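Local coordinates for protein alpha-glucosidase (Pseudoalteromonas sp. K8, PDB 5HQA) that acts as a glycoside hydrolase family 97 alpha-glucosidase that binds calcium and the inhibitor acarbose and is activated by chloride, at residues G355-S360 and D372-Y377; F567-R572 and L587-D592. One frame throughout, in Å; residues are numbered along the deposited sequence.

Interaction 1: residues G355-S360 and D372-Y377. With AC1 (4,6-dideoxy-4-{[(1S,4R,5S,6S)-4,5,6-trihydroxy-3-(hydroxymethyl)cyclohex-2-en-1-yl]amino}-alpha-D-glucopyranose), chain B.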
loop_
_atom_site.group_PDB
_atom_site.type_symbol
_atom_site.label_atom_id
_atom_site.label_comp_id
_atom_site.label_asym_id
_atom_site.label_seq_id
_atom_site.Cartn_x
_atom_site.Cartn_y
_atom_site.Cartn_z
ATOM N N GLY A 355 -7.738 -8.320 16.465
ATOM C CA GLY A 355 -6.659 -9.166 16.931
ATOM C C GLY A 355 -5.293 -8.659 16.494
ATOM O O GLY A 355 -5.164 -7.771 15.647
ATOM N N HIS A 356 -4.255 -9.239 17.092
ATOM C CA HIS A 356 -2.892 -8.786 16.829
ATOM C C HIS A 356 -1.942 -9.961 16.963
ATOM O O HIS A 356 -1.903 -10.605 18.016
ATOM C CB HIS A 356 -2.471 -7.668 17.782
ATOM C CG HIS A 356 -1.135 -7.084 17.448
ATOM N ND1 HIS A 356 -0.104 -7.006 18.360
ATOM C CD2 HIS A 356 -0.656 -6.570 16.290
ATOM C CE1 HIS A 356 0.949 -6.451 17.782
ATOM N NE2 HIS A 356 0.640 -6.176 16.525
ATOM N N HIS A 357 -1.170 -10.212 15.906
ATOM C CA HIS A 357 -0.196 -11.301 15.833
ATOM C C HIS A 357 1.138 -10.695 15.410
ATOM O O HIS A 357 1.422 -10.628 14.214
ATOM C CB HIS A 357 -0.631 -12.376 14.834
ATOM C CG HIS A 357 -1.813 -13.180 15.270
ATOM N ND1 HIS A 357 -2.528 -13.967 14.398
ATOM C CD2 HIS A 357 -2.401 -13.330 16.481
ATOM C CE1 HIS A 357 -3.512 -14.565 15.049
ATOM N NE2 HIS A 357 -3.454 -14.197 16.317
ATOM N N GLU A 358 1.951 -10.253 16.371
ATOM C CA GLU A 358 3.323 -9.853 16.078
ATOM C C GLU A 358 4.235 -11.072 16.166
ATOM O O GLU A 358 4.206 -11.804 17.161
ATOM C CB GLU A 358 3.804 -8.771 17.049
ATOM C CG GLU A 358 5.288 -8.413 16.885
ATOM C CD GLU A 358 5.612 -7.853 15.499
ATOM O OE1 GLU A 358 5.023 -6.819 15.107
ATOM O OE2 GLU A 358 6.454 -8.449 14.786
ATOM N N THR A 359 5.053 -11.281 15.133
ATOM C CA THR A 359 5.946 -12.429 15.095
ATOM C C THR A 359 7.379 -12.098 15.480
ATOM O O THR A 359 8.158 -13.023 15.739
ATOM C CB THR A 359 5.968 -13.043 13.693
ATOM O OG1 THR A 359 6.585 -12.117 12.790
ATOM C CG2 THR A 359 4.547 -13.356 13.216
ATOM N N SER A 360 7.746 -10.814 15.503
ATOM C CA SER A 360 9.148 -10.394 15.602
ATOM C C SER A 360 10.031 -11.191 14.644
ATOM O O SER A 360 11.165 -11.557 14.961
ATOM C CB SER A 360 9.668 -10.499 17.035
ATOM O OG SER A 360 9.119 -9.465 17.826
ATOM N N ASP A 372 -4.537 -22.702 15.459
ATOM C CA ASP A 372 -5.117 -22.512 16.786
ATOM C C ASP A 372 -5.406 -21.038 17.063
ATOM O O ASP A 372 -6.409 -20.704 17.710
ATOM C CB ASP A 372 -4.178 -23.077 17.853
ATOM C CG ASP A 372 -4.065 -24.596 17.796
ATOM O OD1 ASP A 372 -4.975 -25.252 17.246
ATOM O OD2 ASP A 372 -3.066 -25.136 18.317
ATOM N N ALA A 373 -4.533 -20.141 16.592
ATOM C CA ALA A 373 -4.721 -18.715 16.841
ATOM C C ALA A 373 -5.986 -18.197 16.164
ATOM O O ALA A 373 -6.759 -17.446 16.768
ATOM C CB ALA A 373 -3.495 -17.934 16.362
ATOM N N PHE A 374 -6.216 -18.594 14.909
ATOM C CA PHE A 374 -7.402 -18.119 14.204
ATOM C C PHE A 374 -8.664 -18.788 14.731
ATOM O O PHE A 374 -9.726 -18.158 14.768
ATOM C CB PHE A 374 -7.252 -18.346 12.692
ATOM C CG PHE A 374 -6.351 -17.336 12.007
ATOM C CD1 PHE A 374 -6.300 -16.021 12.440
ATOM C CD2 PHE A 374 -5.559 -17.708 10.925
ATOM C CE1 PHE A 374 -5.472 -15.092 11.817
ATOM C CE2 PHE A 374 -4.728 -16.781 10.297
ATOM C CZ PHE A 374 -4.685 -15.472 10.751
ATOM N N ALA A 375 -8.568 -20.049 15.157
ATOM C CA ALA A 375 -9.715 -20.690 15.791
ATOM C C ALA A 375 -10.121 -19.944 17.054
ATOM O O ALA A 375 -11.315 -19.730 17.302
ATOM C CB ALA A 375 -9.398 -22.149 16.107
ATOM N N LEU A 376 -9.140 -19.535 17.862
ATOM C CA LEU A 376 -9.443 -18.756 19.058
ATOM C C LEU A 376 -10.132 -17.450 18.690
ATOM O O LEU A 376 -11.139 -17.067 19.297
ATOM C CB LEU A 376 -8.159 -18.480 19.843
ATOM C CG LEU A 376 -8.300 -17.457 20.976
ATOM C CD1 LEU A 376 -9.289 -17.936 22.031
ATOM C CD2 LEU A 376 -6.943 -17.156 21.603
ATOM N N TYR A 377 -9.606 -16.759 17.681
ATOM C CA TYR A 377 -10.193 -15.488 17.289
ATOM C C TYR A 377 -11.589 -15.672 16.705
ATOM O O TYR A 377 -12.498 -14.887 17.009
ATOM C CB TYR A 377 -9.266 -14.786 16.307
ATOM C CG TYR A 377 -8.233 -13.919 16.983
ATOM C CD1 TYR A 377 -8.379 -13.527 18.314
ATOM C CD2 TYR A 377 -7.118 -13.479 16.288
ATOM C CE1 TYR A 377 -7.432 -12.710 18.927
ATOM C CE2 TYR A 377 -6.176 -12.667 16.887
ATOM C CZ TYR A 377 -6.329 -12.286 18.198
ATOM O OH TYR A 377 -5.367 -11.468 18.760
HETATM C C1 AC1 B . 10.883 -1.229 14.568
HETATM O O2 AC1 B . 11.150 -1.067 12.194
HETATM C C2 AC1 B . 10.260 -1.545 13.216
HETATM C C4A AC1 B . 3.247 -2.109 16.061
HETATM C C3 AC1 B . 8.887 -0.941 13.081
HETATM O O3 AC1 B . 8.356 -1.195 11.769
HETATM C C4 AC1 B . 7.985 -1.476 14.162
HETATM N N4A AC1 B . 6.538 -1.164 13.939
HETATM C C5 AC1 B . 8.549 -0.771 15.385
HETATM O O5 AC1 B . 9.883 -1.362 15.679
HETATM C C6 AC1 B . 7.702 -0.869 16.616
HETATM C C1B AC1 B . 5.607 -2.340 14.082
HETATM C C2B AC1 B . 4.045 -1.875 13.725
HETATM O O2B AC1 B . 4.076 -1.185 12.477
HETATM C C3B AC1 B . 3.479 -1.130 14.774
HETATM O O3B AC1 B . 2.195 -0.551 14.433
HETATM O O4 AC1 B . 2.803 -1.355 17.173
HETATM C C5B AC1 B . 4.430 -2.852 16.427
HETATM C C7B AC1 B . 5.647 -2.980 15.354
HETATM C C6B AC1 B . 4.266 -3.952 17.489
HETATM O O6B AC1 B . 3.602 -5.022 16.892
HETATM O O HOH W 1 -5.066 -15.423 18.283
#

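Interaction 2: residues F567-R572 and L587-D592. With MG (magnesium ion), chain F.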
loop_
_atom_site.group_PDB
_atom_site.type_symbol
_atom_site.label_atom_id
_atom_site.label_comp_id
_atom_site.label_asym_id
_atom_site.label_seq_id
_atom_site.Cartn_x
_atom_site.Cartn_y
_atom_site.Cartn_z
ATOM N N PHE A 567 2.366 18.455 -3.042
ATOM C CA PHE A 567 0.993 18.501 -2.535
ATOM C C PHE A 567 0.132 17.502 -3.286
ATOM O O PHE A 567 0.509 17.007 -4.351
ATOM C CB PHE A 567 0.380 19.906 -2.658
ATOM C CG PHE A 567 0.003 20.299 -4.067
ATOM C CD1 PHE A 567 0.975 20.721 -4.975
ATOM C CD2 PHE A 567 -1.331 20.280 -4.478
ATOM C CE1 PHE A 567 0.628 21.105 -6.277
ATOM C CE2 PHE A 567 -1.689 20.660 -5.771
ATOM C CZ PHE A 567 -0.708 21.071 -6.675
ATOM N N ILE A 568 -1.046 17.225 -2.722
ATOM C CA ILE A 568 -2.059 16.425 -3.405
ATOM C C ILE A 568 -3.431 16.840 -2.885
ATOM O O ILE A 568 -3.585 17.197 -1.712
ATOM C CB ILE A 568 -1.830 14.898 -3.234
ATOM C CG1 ILE A 568 -2.940 14.117 -3.956
ATOM C CG2 ILE A 568 -1.767 14.525 -1.766
ATOM C CD1 ILE A 568 -2.495 12.938 -4.729
ATOM N N VAL A 569 -4.425 16.807 -3.779
ATOM C CA VAL A 569 -5.825 17.079 -3.463
ATOM C C VAL A 569 -6.656 15.906 -3.961
ATOM O O VAL A 569 -6.622 15.583 -5.156
ATOM C CB VAL A 569 -6.323 18.382 -4.108
ATOM C CG1 VAL A 569 -7.764 18.668 -3.669
ATOM C CG2 VAL A 569 -5.402 19.541 -3.754
ATOM N N PHE A 570 -7.418 15.280 -3.058
ATOM C CA PHE A 570 -8.306 14.171 -3.387
ATOM C C PHE A 570 -9.745 14.584 -3.141
ATOM O O PHE A 570 -10.040 15.247 -2.145
ATOM C CB PHE A 570 -8.014 12.943 -2.522
ATOM C CG PHE A 570 -7.336 11.813 -3.244
ATOM C CD1 PHE A 570 -8.057 10.983 -4.089
ATOM C CD2 PHE A 570 -5.993 11.544 -3.027
ATOM C CE1 PHE A 570 -7.437 9.912 -4.741
ATOM C CE2 PHE A 570 -5.370 10.479 -3.666
ATOM C CZ PHE A 570 -6.098 9.664 -4.516
ATOM N N ALA A 571 -10.639 14.193 -4.051
ATOM C CA ALA A 571 -12.076 14.217 -3.814
ATOM C C ALA A 571 -12.608 12.794 -3.959
ATOM O O ALA A 571 -12.244 12.086 -4.908
ATOM C CB ALA A 571 -12.784 15.163 -4.788
ATOM N N ARG A 572 -13.445 12.361 -3.011
ATOM C CA ARG A 572 -13.998 11.011 -3.050
ATOM C C ARG A 572 -15.473 11.043 -2.668
ATOM O O ARG A 572 -15.878 11.802 -1.782
ATOM C CB ARG A 572 -13.247 10.053 -2.109
ATOM C CG ARG A 572 -11.736 10.043 -2.262
ATOM C CD ARG A 572 -11.128 9.001 -1.338
ATOM N NE ARG A 572 -9.683 9.150 -1.160
ATOM C CZ ARG A 572 -8.763 8.390 -1.750
ATOM N NH1 ARG A 572 -9.127 7.422 -2.588
ATOM N NH2 ARG A 572 -7.470 8.592 -1.497
ATOM N N LEU A 587 -13.317 15.835 0.629
ATOM C CA LEU A 587 -12.079 16.303 0.030
ATOM C C LEU A 587 -10.985 16.336 1.088
ATOM O O LEU A 587 -11.235 16.697 2.244
ATOM C CB LEU A 587 -12.258 17.699 -0.603
ATOM C CG LEU A 587 -11.027 18.347 -1.244
ATOM C CD1 LEU A 587 -11.434 19.206 -2.431
ATOM C CD2 LEU A 587 -10.237 19.178 -0.226
ATOM N N GLY A 588 -9.777 15.961 0.692
ATOM C CA GLY A 588 -8.628 16.160 1.551
ATOM C C GLY A 588 -7.483 16.724 0.735
ATOM O O GLY A 588 -7.278 16.323 -0.418
ATOM N N ALA A 589 -6.744 17.672 1.305
ATOM C CA ALA A 589 -5.566 18.227 0.650
ATOM C C ALA A 589 -4.456 18.367 1.682
ATOM O O ALA A 589 -4.725 18.704 2.836
ATOM C CB ALA A 589 -5.871 19.587 0.006
ATOM N N VAL A 590 -3.215 18.084 1.277
ATOM C CA VAL A 590 -2.059 18.311 2.139
ATOM C C VAL A 590 -0.945 18.941 1.316
ATOM O O VAL A 590 -0.887 18.804 0.091
ATOM C CB VAL A 590 -1.532 17.027 2.827
ATOM C CG1 VAL A 590 -2.613 16.402 3.721
ATOM C CG2 VAL A 590 -1.012 16.038 1.798
ATOM N N THR A 591 -0.052 19.637 2.011
ATOM C CA THR A 591 1.134 20.192 1.386
ATOM C C THR A 591 2.378 19.649 2.090
ATOM O O THR A 591 2.294 18.866 3.041
ATOM C CB THR A 591 1.097 21.720 1.419
ATOM O OG1 THR A 591 2.226 22.243 0.704
ATOM C CG2 THR A 591 1.120 22.218 2.876
ATOM N N ASP A 592 3.538 20.077 1.600
ATOM C CA ASP A 592 4.830 19.702 2.169
ATOM C C ASP A 592 5.291 20.774 3.153
ATOM O O ASP A 592 4.469 21.349 3.871
ATOM C CB ASP A 592 5.859 19.489 1.049
ATOM C CG ASP A 592 6.019 20.725 0.147
ATOM O OD1 ASP A 592 5.385 21.760 0.443
ATOM O OD2 ASP A 592 6.787 20.665 -0.847
HETATM MG MG MG F . 8.158 19.506 -1.918
HETATM O O HOH W 2 9.261 18.979 -0.298
HETATM O O HOH W 3 9.259 21.279 -1.969
HETATM O O HOH W 4 9.589 18.557 -3.088
#

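Interaction 1: residues G355-S360 and D372-Y377
Strand 355-358 and helix 372-377 run almost antiparallel, at 165° with their axes 10.5 Å apart, so that Gly355 faces Tyr377 and His357 faces Ala373. Tyr377 reaches the strand with its phenol end: OH accepts a hydrogen bond from His356 N at 3.0 Å. CE2, CZ and OH also pass close to CA of Gly355, which has no side chain to hold the ring back. With CG anti to the carbonyl carbon (chi1 -70°), His357 carries its ring toward the helix, where it slides past the Tyr377 ring. The two planes lie only 8° apart but barely overlap, and the nearest approach is His357 NE2 to Tyr377 CE2 at 3.2 Å. Against the helix, His357 CE1 rests 3.6 Å from Ala373 CB and 3.8 Å from Phe374 CE1, so that His357, Phe374 and Tyr377 form an aromatic cluster. A water joins His357 NE2, at 2.8 Å, to the carbonyl O of Ala373 and lies over the centre of the Tyr377 ring, while His357 ND1 is hydrogen-bonded to Tyr366. Strand and helix are the first two elements of a beta-alpha-beta unit of the TIM-barrel-like catalytic domain, and Phe374 extends the core towards Asn422, Leu425 and Ala426 of the next helix. An alanine at Tyr377 would probably leave His356 N without this acceptor and open a gap beside Gly355 and the His357 ring. His356 and Glu358 lie on the strand's other side, in the glycan pocket. The hydroxymethyl O6B of the bound acarbose fragment donates to Glu358 OE1 at 2.9 Å and sits at the edge of the His356 ring. Glu358 OE2 accepts from Ser360 N through its anti lone pair and from Val390 N.

Interaction 2: residues F567-R572 and L587-D592
Val569 and Ala589 meet in the middle of an antiparallel beta hairpin as a non-hydrogen-bonded pair, Val569 CG2 lying 3.8 Å from Ala589 CB. They are flanked by two hydrogen-bonded pairs, Ile568 with Val590 and Phe570 with Gly588, each closed by two backbone N-H...O bonds; the straightest, Phe570 N to Gly588 O, measures 2.8 Å at 174°. Leu587 crosses Val569 at a slant. Its CB is 3.6 Å from Phe570 O, CG comes to 3.4 Å from the same oxygen, and CD1 reaches Val569 CG1 at 3.9 Å. On the opposite face, the Ile568 and Val590 side chains run alongside each other and touch through their CG2 methyls. Just beyond the hairpin strand, Asp592 binds the magnesium ion through OD2 at 2.1 Å; three waters, Asp566 OD1 and Gly565 O complete six ligands, while OD1 pairs with Arg596. In the C-terminal domain the pair lies inside a six-stranded sheet, with strand 554-563 beside 567-574 and strand 653-660 beside 585-591. Helix 513-522 packs on Ile568 and Val590, and strand 596-601 on Phe567 and Val569 from the other face.

Along the chain from the N terminus, the antiparallel sheets of the N-terminal region come first, before either contact. Interaction 1 then closes a short loop of 11 residues, mostly helical, fastening a strand of the catalytic parallel sheet to the helix that follows it. The chain runs on through the remaining strands of that sheet to the C-terminal domain, where interaction 2 closes a hairpin of 14 intervening residues. The two loops are in series and neither nest nor cross. The centres of interactions 1 and 2 lie about 36 Å apart, on opposite sides of the chain's centre, and the two do not touch. The first contributes residues to the glycan pocket, the second a ligand to the magnesium site.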